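Local atomic coordinates of pvivax hypothetical protein (Plasmodium vivax, PDB entry 2B30), a protein that is of unknown function but, as a HAD-superfamily member that binds calcium in the crystal, is probably a magnesium-dependent phosphatase. Residues L38-D41 and V46-E49; K55-I58 and M63-I66; P93-N98 and N230-H235; A121-Y126 and N180-V185; T193-L198 and I208-N213. One frame throughout, in Å; residues are numbered along the deposited sequence.

Contact 1: residues L38-D41 and V46-E49; sequences LFVD and VPSE
Val46 gives the largest share of this contact on its two methyls, one for each of two neighbouring residues on the facing segment. Its CG1 meets CG of Leu38 at 3.8 Å, the two branched side chains running obliquely past each other. Its CG2 approaches CD1 of Phe39 at 3.9 Å, with the two side chains at about a right angle. With CG1 anti to the backbone N (chi1 -173°), it is CG1 that faces Leu38, while CG2, anti to the carbonyl carbon, is left for Phe39. A third apolar pair lies further along, where CG2 of Val40 sits 3.8 Å from CD of Pro47, again crosswise, with the ring's CG almost as near.

The two segments are the limbs of the connection between the short helix 34-38 and helix 48-60. In HAD hydrolases the helical turn and loop after the first core strand form the squiggle and flap, and this connection fits that place. Pro47 holds the N-cap position of helix 48-60, and Asp35, one of the calcium ligands, lies close to the Phe39 side chain.

Backbone oxygen supplies the remaining contact. Leu38 O packs 3.5 Å from CG1 of Val46 and 3.6 Å from CD of Pro47, but no hydrogen bond joins the segments; Leu38 O also accepts a weak hydrogen bond from Asn50 ND2.

Around the pair, the Phe39 ring makes a cation-pi contact with Arg70 and also meets Phe34. Phe79 of helix 72-79 packs on both Leu38 and Val46.

Contact 2: residues K55-I58 and M63-I66; sequences KEAI and MVSI
Ala57 and Ile58 meet Val64 without any ring, amide or other planar side chain between them, so there are no faces or edges to assign and the contact is purely aliphatic. One methyl of Val64 does the touching. Its CG2 lies 4.2 Å from CB of Ala57 and 4.4 Å from CG1 of Ile58, the second a looser approach. With CG1 anti to the backbone N (chi1 167°), CG2 is the branch turned to the helix. Ala57 points its CB toward the strand; Ile58 starts off to one side and brings only its outer atoms closer. No hydrogen bond crosses, and the 91 Å² buried here is modest.

Other parts of the core complete the packing. Leu30 of strand 29-33 touches both Ala57 and Val64, and Phe297 of helix 288-297 lies against Ala57. Phe89 covers part of Ile58. Met63 and Ser65 make backbone bonds to strand 29-33, which sets Val64 in the sheet beside it.

Helix 48-60 follows strand 29-33 and returns the chain to strand 63-67, parallel to and next to the first: a beta-alpha-beta crossover of the Rossmann-like HAD core.

Contact 3: residues P93-N98 and N230-H235; sequences PGVYIN and NYLLKH
This is a buried, wholly apolar helix-on-sheet contact in the HAD core: helix 225-235 lays one leucine against strand 94-96 and the proline just before it. Leu232 makes every approach from the helix side. Its CD2 is 3.9 Å from CB of Pro93, and its CD1 reaches the same CB at 4.1 Å, so the proline carbon faces the fork of the leucine. CD1 has a second neighbour, CG2 of Val95, also at 4.1 Å, where the two side chains pass at a slant. With CG anti to the carbonyl carbon (chi1 -70°) and the chain then extended, Leu232 spreads both methyls over this patch. Gly94, between Pro93 and Val95, presents only backbone to Leu232, its N 4.5 Å from CD1 of that residue. No hydrogen bond links the segments.

On the helix, Tyr231 OH reaches the second subunit, where it hydrogen-bonds to Lys234 NZ of that chain. The strand is held in its sheet by backbone bonds from Val95 to Ile66 and Thr68 and from Gly94 to Tyr103. Leu232 also rests on Ser65 of strand 63-67, Val102 of strand 101-103 and Leu110 of strand 109-112.

Contact 4: residues A121-Y126 and N180-V185; sequences AELISY and NKLMIV
Leu123 and Ile124 of helix 117-129 close on Leu182 of strand 181-184, joining a helix to the six-stranded sheet of an alpha/beta cap domain of the kind found in subfamily II HAD hydrolases. The three side chains solve the approach differently. Leu123 has CG anti to the backbone N (chi1 179°), which carries its methyls straight off the helix toward the sheet. Leu182 takes the other course: CG lies beside its own N and anti to the carbonyl carbon (chi1 -51°), with the rest of the chain extended. The two leucines therefore reach for each other tip to tip, and CD2 of Leu123 comes 4.1 Å from CG of Leu182. Ile124 starts off along the helix surface, yet the bend of its outer torsion (chi2 -53°) turns CD1 back toward the strand, so that it crosses Leu182 at about a right angle.

Hydrogen bonds play no part between the segments; polar partners lie outside the contact. Asn180 and Lys181 both face His139 as a classic beta bulge at the start of the strand, and Lys181 forms a salt bridge with Glu217. Phe138 from the neighbouring strand 136-140 touches both Ile124 and Leu182, while Tyr120 and Leu127 add to the packing from helix 117-129. Both helix residues converge on one methyl: CD1 of Leu182 is 3.4 Å from CD2 of Leu123 and 4.0 Å from CD1 of Ile124.

Contact 5: residues T193-L198 and I208-N213; sequences TVIGNL and IFTTYN
Ile195 and Leu198 of helix 191-201 pack on Ile208 and Thr210 of strand 206-210, a helix followed by an edge strand of the cap-domain sheet. The chain turns back on itself between them: the helix and strand segments run nearly antiparallel, at 161°, with their axes 10.1 Å apart.

The closer part is around Thr210. CD1 of Ile195 packs against both branches of Thr210, 4.0 Å from CG2 and nearer still to OG1; the approach to the hydroxyl is van der Waals contact, not a hydrogen bond. Further along, the fit is easier: CG2 of Ile208 lies 4.3 Å from CG2 of Ile195 and 4.4 Å from CD2 of Leu198. Ile195 and Leu198 are buried, whereas their strand partners keep some exposure, and at the outer ends Thr193 and Tyr212 face solvent.

Tyr126 of helix 117-129 flanks Leu198, and Ala216 of the next strand supports Ile195. The backbone N of Thr210 is hydrogen-bonded to OE1 of Glu250, two residues after the calcium ligand Asp248 in the sequence. On the threonine side chain, OG1 is anti to the carbonyl carbon (chi1 -63°), which sets it 3.6 Å from CD1 of Ile195.

How the contacts relate
Contacts 1, 2 and 3 belong to the core, contacts 4 and 5 to the cap inserted within the loop that contact 3 closes. In the core, Leu38 CD2 touches Ile66 CD1 at 3.9 Å, and a probable hydrogen bond of 3.1 Å from Val95 N to Ile66 O joins contact 2 to contact 3. In the cap, Ile184 CD1 meets Leu198 CD2 at 3.8 Å. Across the two, Ile97 CG2 packs 3.5 Å from Lys181 CB, and Asn98 ND2 lies 3.6 Å from Phe209 CD2. The calcium ion is about 8 Å from the Phe39 side chain and about 12 Å from those of Val95 and Thr210; contact 4 is remote from it.

Contact 1: residues L38-D41 and V46-E49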
# COMPACT_ATOMS: atom_id res chain seq x y z
N LEU A 38 -19.18 6.82 -9.73
CA LEU A 38 -20.13 7.92 -9.54
C LEU A 38 -20.45 8.64 -10.87
O LEU A 38 -21.60 8.97 -11.14
CB LEU A 38 -19.55 8.91 -8.53
CG LEU A 38 -20.46 9.96 -7.90
CD1 LEU A 38 -21.46 9.31 -6.95
CD2 LEU A 38 -19.63 11.00 -7.14
N PHE A 39 -19.43 8.88 -11.69
CA PHE A 39 -19.57 9.57 -12.96
C PHE A 39 -19.58 8.56 -14.11
O PHE A 39 -18.63 7.77 -14.22
CB PHE A 39 -18.41 10.54 -13.14
CG PHE A 39 -18.44 11.33 -14.42
CD1 PHE A 39 -18.88 12.64 -14.42
CD2 PHE A 39 -18.01 10.76 -15.61
CE1 PHE A 39 -18.90 13.38 -15.58
CE2 PHE A 39 -18.03 11.50 -16.79
CZ PHE A 39 -18.48 12.81 -16.77
N VAL A 40 -20.60 8.62 -14.97
CA VAL A 40 -20.84 7.59 -15.99
C VAL A 40 -20.16 7.91 -17.33
O VAL A 40 -19.29 7.16 -17.78
CB VAL A 40 -22.36 7.35 -16.20
CG1 VAL A 40 -22.61 6.21 -17.17
CG2 VAL A 40 -23.04 7.06 -14.87
N ASP A 41 -20.54 9.02 -17.98
CA ASP A 41 -19.94 9.44 -19.26
C ASP A 41 -20.27 10.90 -19.58
O ASP A 41 -20.88 11.59 -18.76
CB ASP A 41 -20.38 8.52 -20.41
CG ASP A 41 -21.90 8.46 -20.59
OD1 ASP A 41 -22.59 9.50 -20.43
OD2 ASP A 41 -22.38 7.36 -20.92
N VAL A 46 -23.06 12.65 -13.70
CA VAL A 46 -23.40 12.00 -12.44
C VAL A 46 -24.91 11.98 -12.29
O VAL A 46 -25.53 13.05 -12.14
CB VAL A 46 -22.79 12.74 -11.23
CG1 VAL A 46 -23.03 11.94 -9.95
CG2 VAL A 46 -21.31 12.97 -11.45
N PRO A 47 -25.52 10.77 -12.32
CA PRO A 47 -26.95 10.54 -12.11
C PRO A 47 -27.51 11.30 -10.94
O PRO A 47 -26.86 11.38 -9.90
CB PRO A 47 -27.01 9.05 -11.80
CG PRO A 47 -25.87 8.47 -12.56
CD PRO A 47 -24.80 9.51 -12.60
N SER A 48 -28.71 11.82 -11.08
CA SER A 48 -29.39 12.55 -10.01
C SER A 48 -29.58 11.74 -8.71
O SER A 48 -29.59 12.33 -7.62
CB SER A 48 -30.75 13.03 -10.50
OG SER A 48 -31.49 11.94 -11.02
N GLU A 49 -29.74 10.42 -8.81
CA GLU A 49 -29.89 9.56 -7.62
C GLU A 49 -28.63 9.61 -6.78
O GLU A 49 -28.70 9.60 -5.55
CB GLU A 49 -30.15 8.08 -7.97
CG GLU A 49 -31.10 7.84 -9.12
CD GLU A 49 -30.36 7.66 -10.44
OE1 GLU A 49 -29.67 6.63 -10.58
OE2 GLU A 49 -30.48 8.55 -11.32

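Contact 2: residues K55-I58 and M63-I66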
# COMPACT_ATOMS: atom_id res chain seq x y z
N LYS A 55 -26.18 14.02 -1.03
CA LYS A 55 -26.94 15.05 -0.30
C LYS A 55 -27.38 14.52 1.04
O LYS A 55 -27.16 15.17 2.06
CB LYS A 55 -28.16 15.50 -1.11
CG LYS A 55 -28.93 16.67 -0.52
CD LYS A 55 -30.08 17.08 -1.43
CE LYS A 55 -30.96 18.17 -0.81
NZ LYS A 55 -30.45 19.56 -1.03
N GLU A 56 -27.99 13.34 1.05
CA GLU A 56 -28.52 12.78 2.28
C GLU A 56 -27.40 12.33 3.22
O GLU A 56 -27.50 12.51 4.44
CB GLU A 56 -29.46 11.61 1.98
CG GLU A 56 -30.32 11.17 3.16
CD GLU A 56 -31.32 10.07 2.81
OE1 GLU A 56 -31.46 9.75 1.61
OE2 GLU A 56 -31.96 9.53 3.73
N ALA A 57 -26.32 11.78 2.65
CA ALA A 57 -25.17 11.30 3.44
C ALA A 57 -24.57 12.41 4.28
O ALA A 57 -24.23 12.21 5.44
CB ALA A 57 -24.11 10.70 2.52
N ILE A 58 -24.47 13.60 3.68
CA ILE A 58 -23.95 14.79 4.37
C ILE A 58 -24.93 15.26 5.45
O ILE A 58 -24.51 15.66 6.54
CB ILE A 58 -23.67 15.92 3.38
CG1 ILE A 58 -22.52 15.52 2.46
CG2 ILE A 58 -23.31 17.21 4.10
CD1 ILE A 58 -22.45 16.28 1.19
N MET A 63 -19.04 11.73 6.64
CA MET A 63 -17.97 12.42 5.96
C MET A 63 -17.80 11.74 4.62
O MET A 63 -17.77 10.50 4.53
CB MET A 63 -16.66 12.35 6.74
CG MET A 63 -15.51 13.08 6.04
SD MET A 63 -14.11 13.47 7.10
CE MET A 63 -14.79 14.75 8.18
N VAL A 64 -17.71 12.54 3.57
CA VAL A 64 -17.67 12.03 2.22
C VAL A 64 -16.41 12.55 1.57
O VAL A 64 -16.09 13.75 1.65
CB VAL A 64 -18.91 12.50 1.45
CG1 VAL A 64 -18.77 12.25 -0.04
CG2 VAL A 64 -20.14 11.80 2.00
N SER A 65 -15.67 11.64 0.94
CA SER A 65 -14.46 11.97 0.22
C SER A 65 -14.42 11.21 -1.10
O SER A 65 -14.51 9.99 -1.14
CB SER A 65 -13.21 11.63 1.05
OG SER A 65 -12.05 11.72 0.23
N ILE A 66 -14.29 11.96 -2.18
CA ILE A 66 -14.14 11.34 -3.47
C ILE A 66 -12.66 11.06 -3.68
O ILE A 66 -11.81 11.91 -3.48
CB ILE A 66 -14.75 12.21 -4.55
CG1 ILE A 66 -16.28 12.13 -4.42
CG2 ILE A 66 -14.30 11.72 -5.92
CD1 ILE A 66 -17.03 13.12 -5.22

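Contact 3: residues P93-N98 and N230-H235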
# COMPACT_ATOMS: atom_id res chain seq x y z
N PRO A 93 -13.67 16.96 2.31
CA PRO A 93 -12.31 16.47 2.03
C PRO A 93 -12.20 15.74 0.69
O PRO A 93 -13.22 15.44 0.05
CB PRO A 93 -12.06 15.51 3.18
CG PRO A 93 -13.43 14.98 3.51
CD PRO A 93 -14.36 16.14 3.31
N GLY A 94 -10.98 15.45 0.27
CA GLY A 94 -10.78 14.73 -0.97
C GLY A 94 -9.39 14.18 -1.21
O GLY A 94 -8.40 14.75 -0.76
N VAL A 95 -9.35 13.06 -1.92
CA VAL A 95 -8.12 12.43 -2.37
C VAL A 95 -8.09 12.53 -3.90
O VAL A 95 -8.91 11.91 -4.59
CB VAL A 95 -8.07 10.95 -1.95
CG1 VAL A 95 -6.85 10.27 -2.51
CG2 VAL A 95 -8.09 10.84 -0.43
N TYR A 96 -7.16 13.31 -4.42
CA TYR A 96 -7.13 13.62 -5.82
C TYR A 96 -5.80 13.22 -6.43
O TYR A 96 -4.82 13.07 -5.71
CB TYR A 96 -7.39 15.10 -6.02
CG TYR A 96 -8.73 15.50 -5.47
CD1 TYR A 96 -9.89 15.11 -6.10
CD2 TYR A 96 -8.84 16.27 -4.30
CE1 TYR A 96 -11.13 15.47 -5.61
CE2 TYR A 96 -10.09 16.64 -3.80
CZ TYR A 96 -11.22 16.23 -4.47
OH TYR A 96 -12.46 16.56 -4.02
N ILE A 97 -5.79 13.04 -7.75
CA ILE A 97 -4.58 12.70 -8.48
C ILE A 97 -3.90 11.47 -7.87
O ILE A 97 -2.72 11.49 -7.54
CB ILE A 97 -3.59 13.90 -8.57
CG1 ILE A 97 -4.33 15.18 -8.98
CG2 ILE A 97 -2.44 13.59 -9.57
CD1 ILE A 97 -3.41 16.29 -9.48
N ASN A 98 -4.71 10.43 -7.70
CA ASN A 98 -4.25 9.14 -7.22
C ASN A 98 -3.48 9.20 -5.91
O ASN A 98 -2.54 8.43 -5.69
CB ASN A 98 -3.47 8.41 -8.33
CG ASN A 98 -4.39 7.90 -9.42
OD1 ASN A 98 -5.61 7.80 -9.21
ND2 ASN A 98 -3.83 7.56 -10.59
N ASN A 230 -5.08 7.55 3.82
CA ASN A 230 -4.57 7.39 5.19
C ASN A 230 -4.31 8.72 5.89
O ASN A 230 -4.41 8.80 7.11
CB ASN A 230 -3.33 6.49 5.22
CG ASN A 230 -3.67 4.98 5.11
OD1 ASN A 230 -4.85 4.58 5.13
ND2 ASN A 230 -2.62 4.13 4.98
N TYR A 231 -4.00 9.76 5.12
CA TYR A 231 -3.89 11.11 5.69
C TYR A 231 -5.20 11.54 6.33
O TYR A 231 -5.19 12.14 7.41
CB TYR A 231 -3.44 12.15 4.66
CG TYR A 231 -1.95 12.11 4.44
CD1 TYR A 231 -1.11 13.04 5.04
CD2 TYR A 231 -1.37 11.10 3.67
CE1 TYR A 231 0.25 12.98 4.87
CE2 TYR A 231 -0.02 11.04 3.49
CZ TYR A 231 0.79 11.97 4.09
OH TYR A 231 2.15 11.88 3.88
N LEU A 232 -6.32 11.22 5.67
CA LEU A 232 -7.66 11.56 6.18
C LEU A 232 -8.02 10.72 7.40
O LEU A 232 -8.64 11.21 8.34
CB LEU A 232 -8.72 11.38 5.10
CG LEU A 232 -8.70 12.40 3.96
CD1 LEU A 232 -9.85 12.11 2.99
CD2 LEU A 232 -8.78 13.82 4.48
N LEU A 233 -7.63 9.45 7.38
CA LEU A 233 -7.86 8.58 8.53
C LEU A 233 -7.12 9.09 9.76
O LEU A 233 -7.68 9.13 10.86
CB LEU A 233 -7.44 7.14 8.22
CG LEU A 233 -8.02 6.51 6.95
CD1 LEU A 233 -7.66 5.05 6.90
CD2 LEU A 233 -9.53 6.70 6.86
N LYS A 234 -5.86 9.48 9.57
CA LYS A 234 -5.02 9.99 10.65
C LYS A 234 -5.51 11.35 11.12
O LYS A 234 -5.60 11.59 12.33
CB LYS A 234 -3.55 10.07 10.21
CG LYS A 234 -2.86 8.71 10.16
CD LYS A 234 -2.33 8.30 11.53
CE LYS A 234 -0.96 8.92 11.80
NZ LYS A 234 -0.49 8.73 13.20
N HIS A 235 -5.82 12.23 10.17
CA HIS A 235 -6.24 13.60 10.50
C HIS A 235 -7.52 13.61 11.35
O HIS A 235 -7.66 14.44 12.25
CB HIS A 235 -6.43 14.42 9.22
CG HIS A 235 -6.54 15.90 9.45
ND1 HIS A 235 -5.46 16.68 9.82
CD2 HIS A 235 -7.59 16.74 9.34
CE1 HIS A 235 -5.85 17.93 9.95
NE2 HIS A 235 -7.14 18.00 9.66

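Contact 4: residues A121-Y126 and N180-V185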
# COMPACT_ATOMS: atom_id res chain seq x y z
N ALA A 121 12.66 14.80 -15.35
CA ALA A 121 13.54 15.12 -16.47
C ALA A 121 13.72 13.90 -17.37
O ALA A 121 13.64 14.00 -18.60
CB ALA A 121 14.89 15.60 -15.98
N GLU A 122 13.95 12.75 -16.76
CA GLU A 122 14.14 11.56 -17.55
C GLU A 122 12.85 11.25 -18.27
O GLU A 122 12.87 10.90 -19.45
CB GLU A 122 14.56 10.38 -16.68
CG GLU A 122 14.95 9.17 -17.52
CD GLU A 122 15.65 8.09 -16.71
OE1 GLU A 122 15.46 8.04 -15.47
OE2 GLU A 122 16.38 7.28 -17.33
N LEU A 123 11.74 11.43 -17.58
CA LEU A 123 10.44 11.07 -18.12
C LEU A 123 10.12 11.85 -19.38
O LEU A 123 9.70 11.28 -20.39
CB LEU A 123 9.34 11.28 -17.08
CG LEU A 123 7.92 10.97 -17.52
CD1 LEU A 123 7.81 9.52 -17.88
CD2 LEU A 123 6.94 11.35 -16.43
N ILE A 124 10.32 13.17 -19.31
CA ILE A 124 10.09 14.08 -20.45
C ILE A 124 11.07 13.78 -21.60
O ILE A 124 10.71 13.86 -22.76
CB ILE A 124 10.22 15.58 -20.02
CG1 ILE A 124 9.22 15.94 -18.91
CG2 ILE A 124 10.04 16.52 -21.22
CD1 ILE A 124 7.77 15.57 -19.22
N SER A 125 12.30 13.43 -21.26
CA SER A 125 13.29 13.06 -22.25
C SER A 125 12.85 11.80 -22.99
O SER A 125 12.98 11.72 -24.21
CB SER A 125 14.65 12.84 -21.59
OG SER A 125 15.69 13.20 -22.48
N TYR A 126 12.31 10.84 -22.25
CA TYR A 126 11.73 9.61 -22.83
C TYR A 126 10.48 9.88 -23.70
O TYR A 126 10.27 9.21 -24.72
CB TYR A 126 11.39 8.60 -21.72
CG TYR A 126 10.68 7.35 -22.18
CD1 TYR A 126 11.38 6.18 -22.46
CD2 TYR A 126 9.30 7.33 -22.34
CE1 TYR A 126 10.74 5.04 -22.90
CE2 TYR A 126 8.65 6.19 -22.78
CZ TYR A 126 9.37 5.05 -23.06
OH TYR A 126 8.73 3.91 -23.49
N ASN A 180 2.41 16.86 -10.96
CA ASN A 180 1.76 15.86 -10.11
C ASN A 180 1.39 14.62 -10.91
O ASN A 180 1.43 13.50 -10.40
CB ASN A 180 0.51 16.42 -9.45
CG ASN A 180 0.79 17.54 -8.48
OD1 ASN A 180 0.69 18.72 -8.84
ND2 ASN A 180 1.14 17.20 -7.25
N LYS A 181 1.01 14.83 -12.17
CA LYS A 181 0.57 13.74 -13.02
C LYS A 181 0.71 14.04 -14.51
O LYS A 181 0.43 15.15 -14.96
CB LYS A 181 -0.89 13.39 -12.72
CG LYS A 181 -1.48 12.31 -13.61
CD LYS A 181 -2.83 11.87 -13.09
CE LYS A 181 -3.94 12.83 -13.48
NZ LYS A 181 -4.78 12.26 -14.53
N LEU A 182 1.15 13.03 -15.27
CA LEU A 182 1.03 13.06 -16.73
C LEU A 182 0.03 11.98 -17.14
O LEU A 182 0.23 10.79 -16.84
CB LEU A 182 2.38 12.79 -17.42
CG LEU A 182 3.61 13.59 -17.02
CD1 LEU A 182 4.71 13.37 -18.03
CD2 LEU A 182 3.32 15.07 -16.93
N MET A 183 -1.05 12.38 -17.80
CA MET A 183 -1.99 11.43 -18.38
C MET A 183 -1.72 11.33 -19.86
O MET A 183 -2.11 12.22 -20.63
CB MET A 183 -3.44 11.85 -18.16
CG MET A 183 -4.43 10.77 -18.56
SD MET A 183 -5.93 11.47 -19.23
CE MET A 183 -6.87 9.97 -19.58
N ILE A 184 -1.05 10.26 -20.27
CA ILE A 184 -0.74 10.05 -21.69
C ILE A 184 -1.97 9.45 -22.37
O ILE A 184 -2.35 8.31 -22.10
CB ILE A 184 0.50 9.14 -21.87
CG1 ILE A 184 1.69 9.68 -21.07
CG2 ILE A 184 0.88 9.04 -23.34
CD1 ILE A 184 2.95 8.82 -21.20
N VAL A 185 -2.60 10.24 -23.23
CA VAL A 185 -3.75 9.77 -24.00
C VAL A 185 -3.25 8.85 -25.11
O VAL A 185 -2.38 9.23 -25.90
CB VAL A 185 -4.56 10.94 -24.57
CG1 VAL A 185 -5.62 10.45 -25.53
CG2 VAL A 185 -5.21 11.74 -23.44

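Contact 5: residues T193-L198 and I208-N213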
# COMPACT_ATOMS: atom_id res chain seq x y z
N THR A 193 1.43 -1.76 -26.08
CA THR A 193 2.83 -1.58 -26.52
C THR A 193 3.54 -0.43 -25.80
O THR A 193 4.62 -0.62 -25.23
CB THR A 193 2.92 -1.29 -28.04
OG1 THR A 193 1.99 -2.11 -28.76
CG2 THR A 193 4.34 -1.56 -28.55
N VAL A 194 2.92 0.75 -25.82
CA VAL A 194 3.53 1.95 -25.26
C VAL A 194 3.63 1.89 -23.74
O VAL A 194 4.65 2.28 -23.18
CB VAL A 194 2.78 3.24 -25.68
CG1 VAL A 194 3.27 4.45 -24.89
CG2 VAL A 194 2.93 3.47 -27.19
N ILE A 195 2.58 1.40 -23.06
CA ILE A 195 2.63 1.31 -21.60
C ILE A 195 3.63 0.26 -21.16
O ILE A 195 4.38 0.48 -20.20
CB ILE A 195 1.26 1.02 -21.00
CG1 ILE A 195 0.33 2.21 -21.26
CG2 ILE A 195 1.39 0.76 -19.50
CD1 ILE A 195 -1.13 1.90 -21.04
N GLY A 196 3.67 -0.87 -21.88
CA GLY A 196 4.71 -1.88 -21.65
C GLY A 196 6.10 -1.29 -21.57
O GLY A 196 6.77 -1.43 -20.55
N ASN A 197 6.52 -0.61 -22.63
CA ASN A 197 7.86 0.02 -22.66
C ASN A 197 8.02 1.11 -21.62
O ASN A 197 9.13 1.36 -21.14
CB ASN A 197 8.15 0.62 -24.05
CG ASN A 197 7.85 -0.34 -25.17
OD1 ASN A 197 8.24 -1.51 -25.13
ND2 ASN A 197 7.13 0.13 -26.18
N LEU A 198 6.92 1.77 -21.28
CA LEU A 198 6.91 2.80 -20.24
C LEU A 198 7.12 2.16 -18.86
O LEU A 198 7.94 2.62 -18.06
CB LEU A 198 5.61 3.60 -20.29
CG LEU A 198 5.50 4.92 -19.52
CD1 LEU A 198 6.56 5.92 -19.96
CD2 LEU A 198 4.11 5.50 -19.72
N ILE A 208 2.56 3.93 -12.57
CA ILE A 208 1.88 4.00 -13.86
C ILE A 208 0.63 3.14 -13.84
O ILE A 208 0.71 1.92 -13.92
CB ILE A 208 2.79 3.55 -15.03
CG1 ILE A 208 4.06 4.40 -15.11
CG2 ILE A 208 2.04 3.63 -16.35
CD1 ILE A 208 5.35 3.62 -14.87
N PHE A 209 -0.53 3.79 -13.75
CA PHE A 209 -1.80 3.08 -13.88
C PHE A 209 -2.31 3.18 -15.31
O PHE A 209 -1.96 4.11 -16.05
CB PHE A 209 -2.84 3.64 -12.91
CG PHE A 209 -2.59 3.28 -11.47
CD1 PHE A 209 -2.55 1.95 -11.05
CD2 PHE A 209 -2.42 4.28 -10.51
CE1 PHE A 209 -2.32 1.62 -9.71
CE2 PHE A 209 -2.20 3.95 -9.17
CZ PHE A 209 -2.15 2.62 -8.77
N THR A 210 -3.14 2.21 -15.68
CA THR A 210 -3.79 2.17 -16.98
C THR A 210 -5.27 2.46 -16.80
O THR A 210 -5.94 1.78 -16.02
CB THR A 210 -3.60 0.79 -17.64
OG1 THR A 210 -2.20 0.58 -17.86
CG2 THR A 210 -4.31 0.71 -18.97
N THR A 211 -5.77 3.46 -17.52
CA THR A 211 -7.17 3.89 -17.45
C THR A 211 -8.04 2.79 -18.05
O THR A 211 -7.54 1.91 -18.75
CB THR A 211 -7.40 5.24 -18.20
OG1 THR A 211 -6.57 6.26 -17.62
CG2 THR A 211 -8.84 5.72 -18.11
N TYR A 212 -9.34 2.84 -17.74
CA TYR A 212 -10.33 1.97 -18.37
C TYR A 212 -10.29 1.99 -19.91
O TYR A 212 -10.61 0.99 -20.54
CB TYR A 212 -11.74 2.34 -17.89
CG TYR A 212 -12.83 1.53 -18.56
CD1 TYR A 212 -13.03 0.19 -18.21
CD2 TYR A 212 -13.64 2.09 -19.54
CE1 TYR A 212 -14.03 -0.56 -18.81
CE2 TYR A 212 -14.63 1.36 -20.15
CZ TYR A 212 -14.82 0.03 -19.79
OH TYR A 212 -15.81 -0.69 -20.40
N ASN A 213 -9.90 3.13 -20.50
CA ASN A 213 -9.76 3.27 -21.96
C ASN A 213 -8.32 3.08 -22.46
O ASN A 213 -7.98 3.49 -23.58
CB ASN A 213 -10.28 4.64 -22.40
CG ASN A 213 -11.79 4.73 -22.40
OD1 ASN A 213 -12.48 3.86 -21.88
ND2 ASN A 213 -12.32 5.80 -22.99